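Side-chain contact in hydrogenase maturation factor (Thermoanaerobacter tengcongensis, PDB 3VTH), which probably transfers the carbamoyl group of carbamoyl phosphate, with ATP, to the C-terminal cysteine of HypE during the maturation of [NiFe]-hydrogenases: residues Arg711-Ile714 with Glu715-Leu719. Sequence-based numbering, arbitrary orientation.
Sequences RRLI and EKLSL
The salt bridge between R711 and E715, made by one of two conformers of the arginine, is an i to i+4 contact within one helix, 707-719, the crossover helix of a beta-alpha-beta unit in the second Kae1-like subdomain. In the conformer described, NH1 of R711 donates to OE2 of E715 over 2.9 Å, meeting the oxygen on its syn side, though 30° out of the carboxylate plane. OE2 sits at the edge of the guanidinium, almost in its plane, yet the two flat groups are turned 59° against each other, and OE1 of E715 is also near NH1 of R711, at 3.1 Å. The bend in the arginine chain (chi3 69°) brings NH1 alongside the carboxylate of the glutamate, whose chain runs extended beyond CG. An alanine in place of E715 would probably leave the R711 guanidinium, in this conformer, without its carboxylate mate. The backbone bonds are those of a regular alpha helix, with E715 N bonded to R711 O at 2.9 Å and L717 N to L713 O at 3.0 Å. At the next residue, I714 O is gripped twice by S718, whose OG, at 2.9 Å, and backbone N come from opposite faces of the carbonyl plane. On the buried side L713 and L717 lie side by side, CG of the first 3.9 Å from CD1 of the second. Both leucines pack against helix 666-692 and strand 696-700, while I714, L717 and S718 touch V724 of strand 723-726. R712 forms a salt bridge with E632, and K716 reaches helix 666-692, bonding N679 and making a cation-pi contact with Y682.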
ATOM      1  N   ARG A 711      -0.761  -0.219  19.121  1.00 27.21           N
ATOM      2  CA  ARG A 711      -0.843  -1.437  19.922  0.50 28.37           C
ATOM      3  C   ARG A 711      -1.327  -1.156  21.350  1.00 29.36           C
ATOM      4  O   ARG A 711      -2.194  -1.843  21.867  1.00 29.39           O
ATOM      5  CB  ARG A 711       0.503  -2.177  19.943  0.50 28.90           C
ATOM      6  CG  ARG A 711       0.522  -3.393  20.877  0.50 29.89           C
ATOM      7  CD  ARG A 711       1.878  -4.076  20.933  0.50 31.07           C
ATOM      8  NE  ARG A 711       2.889  -3.268  21.611  0.50 30.76           N
ATOM      9  CZ  ARG A 711       3.005  -3.170  22.931  0.50 31.51           C
ATOM     10  NH1 ARG A 711       2.165  -3.823  23.724  0.50 31.17           N
ATOM     11  NH2 ARG A 711       3.960  -2.421  23.459  0.50 31.34           N
ATOM     12  N   ARG A 712      -0.763  -0.139  21.983  1.00 29.89           N
ATOM     13  CA  ARG A 712      -1.093   0.170  23.360  1.00 32.11           C
ATOM     14  C   ARG A 712      -2.540   0.615  23.508  1.00 31.98           C
ATOM     15  O   ARG A 712      -3.210   0.236  24.457  1.00 32.74           O
ATOM     16  CB  ARG A 712      -0.136   1.235  23.875  1.00 32.25           C
ATOM     17  CG  ARG A 712       1.160   0.658  24.349  1.00 36.89           C
ATOM     18  CD  ARG A 712       0.993   0.511  25.832  1.00 44.40           C
ATOM     19  NE  ARG A 712       2.016  -0.271  26.472  1.00 50.94           N
ATOM     20  CZ  ARG A 712       2.357  -0.132  27.746  1.00 52.27           C
ATOM     21  NH1 ARG A 712       1.778   0.800  28.505  1.00 52.97           N
ATOM     22  NH2 ARG A 712       3.300  -0.910  28.242  1.00 54.71           N
ATOM     23  N   LEU A 713      -3.020   1.405  22.551  1.00 31.32           N
ATOM     24  CA  LEU A 713      -4.393   1.885  22.587  1.00 31.81           C
ATOM     25  C   LEU A 713      -5.362   0.748  22.311  1.00 31.92           C
ATOM     26  O   LEU A 713      -6.351   0.612  23.015  1.00 32.44           O
ATOM     27  CB  LEU A 713      -4.593   3.051  21.609  1.00 30.41           C
ATOM     28  CG  LEU A 713      -5.730   4.050  21.812  1.00 32.17           C
ATOM     29  CD1 LEU A 713      -5.962   4.465  23.269  1.00 28.90           C
ATOM     30  CD2 LEU A 713      -5.435   5.279  20.933  1.00 30.47           C
ATOM     31  N   ILE A 714      -5.059  -0.089  21.321  1.00 31.59           N
ATOM     32  CA  ILE A 714      -5.885  -1.264  21.058  1.00 32.69           C
ATOM     33  C   ILE A 714      -5.946  -2.166  22.300  1.00 34.37           C
ATOM     34  O   ILE A 714      -7.017  -2.630  22.683  1.00 35.67           O
ATOM     35  CB  ILE A 714      -5.393  -2.089  19.840  1.00 31.87           C
ATOM     36  CG1 ILE A 714      -5.656  -1.359  18.521  1.00 31.48           C
ATOM     37  CG2 ILE A 714      -6.063  -3.484  19.811  1.00 33.28           C
ATOM     38  CD1 ILE A 714      -5.047  -2.075  17.286  1.00 29.78           C
ATOM     39  N   GLU A 715      -4.800  -2.411  22.930  1.00 35.08           N
ATOM     40  CA  GLU A 715      -4.764  -3.261  24.123  1.00 36.57           C
ATOM     41  C   GLU A 715      -5.572  -2.659  25.272  1.00 37.39           C
ATOM     42  O   GLU A 715      -6.442  -3.334  25.833  1.00 38.20           O
ATOM     43  CB  GLU A 715      -3.329  -3.525  24.567  1.00 37.12           C
ATOM     44  CG  GLU A 715      -2.535  -4.455  23.620  1.00 39.02           C
ATOM     45  CD  GLU A 715      -1.060  -4.562  24.001  1.00 40.68           C
ATOM     46  OE1 GLU A 715      -0.652  -3.976  25.025  1.00 44.77           O
ATOM     47  OE2 GLU A 715      -0.307  -5.245  23.291  1.00 41.33           O
ATOM     48  N   LYS A 716      -5.295  -1.394  25.598  1.00 36.32           N
ATOM     49  CA  LYS A 716      -5.940  -0.726  26.727  1.00 37.61           C
ATOM     50  C   LYS A 716      -7.469  -0.658  26.570  1.00 37.33           C
ATOM     51  O   LYS A 716      -8.211  -0.941  27.510  1.00 37.75           O
ATOM     52  CB  LYS A 716      -5.364   0.674  26.942  1.00 36.77           C
ATOM     53  CG  LYS A 716      -5.685   1.216  28.319  1.00 40.36           C
ATOM     54  CD  LYS A 716      -5.091   2.585  28.586  1.00 41.43           C
ATOM     55  CE  LYS A 716      -5.074   2.813  30.091  1.00 47.33           C
ATOM     56  NZ  LYS A 716      -4.909   4.242  30.439  1.00 50.38           N
ATOM     57  N   LEU A 717      -7.913  -0.302  25.368  1.00 35.87           N
ATOM     58  CA  LEU A 717      -9.332  -0.204  25.056  1.00 35.42           C
ATOM     59  C   LEU A 717      -9.998  -1.573  25.072  1.00 36.80           C
ATOM     60  O   LEU A 717     -11.118  -1.712  25.585  1.00 37.57           O
ATOM     61  CB  LEU A 717      -9.536   0.474  23.693  1.00 33.50           C
ATOM     62  CG  LEU A 717      -9.238   1.972  23.545  1.00 30.34           C
ATOM     63  CD1 LEU A 717      -9.173   2.335  22.057  1.00 26.86           C
ATOM     64  CD2 LEU A 717     -10.304   2.809  24.271  1.00 30.39           C
ATOM     65  N   SER A 718      -9.313  -2.577  24.515  1.00 36.95           N
ATOM     66  CA  SER A 718      -9.816  -3.957  24.514  1.00 39.02           C
ATOM     67  C   SER A 718      -9.982  -4.505  25.922  1.00 40.61           C
ATOM     68  O   SER A 718     -10.960  -5.194  26.206  1.00 42.01           O
ATOM     69  CB  SER A 718      -8.914  -4.894  23.695  1.00 39.01           C
ATOM     70  OG  SER A 718      -9.061  -4.647  22.304  1.00 40.81           O
ATOM     71  N   LEU A 719      -9.044  -4.185  26.808  1.00 41.05           N
ATOM     72  CA  LEU A 719      -9.127  -4.633  28.195  1.00 43.65           C
ATOM     73  C   LEU A 719     -10.307  -3.996  28.930  1.00 44.03           C
ATOM     74  O   LEU A 719     -10.754  -4.525  29.939  1.00 45.01           O
ATOM     75  CB  LEU A 719      -7.822  -4.366  28.960  1.00 44.12           C
ATOM     76  CG  LEU A 719      -6.537  -5.087  28.527  1.00 45.97           C
ATOM     77  CD1 LEU A 719      -5.328  -4.545  29.298  1.00 48.00           C
ATOM     78  CD2 LEU A 719      -6.637  -6.597  28.687  1.00 48.07           C
TER